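Local coordinates for glycerol-3-phosphate dehydrogenase [NAD(+)] 1 (Saccharomyces cerevisiae, PDB 4FGW) that interconverts sn-glycerol 3-phosphate and dihydroxyacetone phosphate with NAD(+)/NADH, supporting the glycerol production that protects yeast cells under hyperosmotic stress, at the interface of chains A and B. Sequence-based numbering; all coordinates share one arbitrary frame. Chains: chain A/B, Glycerol-3-phosphate dehydrogenase [NAD(+)] 1.

The interface of chains A and B. Residues chain A 267, 270-271, 383; chain B 193, 195, 294.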
# COMPACT_ATOMS: atom_id res chain seq x y z
N ALA A 267 6.96 5.72 1.90
CA ALA A 267 6.69 6.65 2.99
C ALA A 267 5.63 7.68 2.60
O ALA A 267 4.72 7.93 3.39
CB ALA A 267 7.98 7.35 3.42
N ARG A 270 2.27 5.97 2.45
CA ARG A 270 1.78 5.78 3.82
C ARG A 270 1.17 7.08 4.35
O ARG A 270 0.07 7.06 4.90
CB ARG A 270 2.91 5.30 4.73
CG ARG A 270 2.46 5.04 6.16
CD ARG A 270 3.62 5.05 7.12
NE ARG A 270 4.23 6.37 7.30
CZ ARG A 270 3.81 7.29 8.17
NH1 ARG A 270 2.74 7.06 8.92
NH2 ARG A 270 4.44 8.44 8.28
N VAL A 271 1.89 8.20 4.18
CA VAL A 271 1.44 9.52 4.61
C VAL A 271 0.18 9.90 3.83
O VAL A 271 -0.80 10.35 4.43
CB VAL A 271 2.58 10.58 4.55
CG1 VAL A 271 2.06 12.00 4.74
CG2 VAL A 271 3.67 10.28 5.57
N ILE A 383 6.15 17.56 5.79
CA ILE A 383 5.26 16.50 6.29
C ILE A 383 5.62 15.99 7.70
O ILE A 383 4.82 15.28 8.31
CB ILE A 383 5.07 15.36 5.24
CG1 ILE A 383 6.36 14.53 5.04
CG2 ILE A 383 4.53 15.93 3.92
CD1 ILE A 383 6.23 13.24 4.19
N TRP B 193 16.47 9.96 2.71
CA TRP B 193 15.23 10.01 3.48
C TRP B 193 14.33 8.77 3.40
O TRP B 193 13.94 8.33 2.32
CB TRP B 193 14.45 11.31 3.27
CG TRP B 193 13.20 11.38 4.10
CD1 TRP B 193 13.13 11.64 5.44
CD2 TRP B 193 11.87 11.09 3.67
NE1 TRP B 193 11.82 11.57 5.86
CE2 TRP B 193 11.02 11.23 4.80
CE3 TRP B 193 11.29 10.74 2.44
CZ2 TRP B 193 9.63 11.05 4.73
CZ3 TRP B 193 9.92 10.55 2.37
CH2 TRP B 193 9.10 10.72 3.50
N GLU B 195 11.62 6.32 6.58
CA GLU B 195 10.96 6.32 7.87
C GLU B 195 11.14 4.99 8.59
O GLU B 195 11.52 3.99 7.97
CB GLU B 195 9.44 6.56 7.70
CG GLU B 195 9.04 7.87 7.06
CD GLU B 195 7.54 8.05 6.98
OE1 GLU B 195 7.07 9.16 7.32
OE2 GLU B 195 6.84 7.09 6.60
N GLN B 294 -1.33 2.33 9.24
CA GLN B 294 -0.85 3.68 9.62
C GLN B 294 0.66 3.79 9.73
O GLN B 294 1.19 4.91 9.64
CB GLN B 294 -1.44 4.13 10.97
CG GLN B 294 -2.95 4.32 10.99
CD GLN B 294 -3.47 4.89 12.29
OE1 GLN B 294 -4.59 5.41 12.33
NE2 GLN B 294 -2.71 4.81 13.37
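A:Arg270, on helix 261-283, reaches across the dimer interface and holds two separate elements of chain B. Its guanidinium takes the carboxylate of B:Glu195 side-on, one nitrogen to each oxygen: A:Arg270 NE donates to B:Glu195 OE2 at 2.8 Å, the closer charged pair of the salt bridge, and A:Arg270 NH2 donates to B:Glu195 OE1 at 2.9 Å. Both oxygens are met on the syn side, yet the two planes are turned 42° apart, making a twisted fork. A:Arg270 NH1 points the other way and donates to the backbone carbonyl O of B:Gln294, at the end of helix 289-294, over 2.7 Å and nearly along the C=O axis. A bend about the CG–CD bond of A:Arg270 (chi3 68°) turns the guanidinium toward both acceptors, whereas B:Glu195 runs extended beyond CG (chi2 -178°) from strand 194-199. Shortening A:Arg270 to an alanine is likely to leave the B:Glu195 carboxylate without its charged mate and the B:Gln294 carbonyl without this donor, weakening the tie to both elements. The tight apolar part lies beside the fork: the methyl CB of A:Ala267 sits off one face of the B:Trp193 indole, at its CH2 rim, 3.5 Å from B:Trp193 CH2, and also touches the B:Glu195 side chain. Packing is looser toward A:Ile383, whose CD1 comes from the other side of the indole plane, beyond the rim, 3.9 Å from B:Trp193 CH2, and A:Val271, whose CG2 stays 4.0 Å from B:Glu195 OE1. The centre of the patch lies about 14 Å from A:Lys245, the probable proton acceptor. Repeated by the two-fold axis, the patch helps join the subunits of the homodimer, a likely role in assembly.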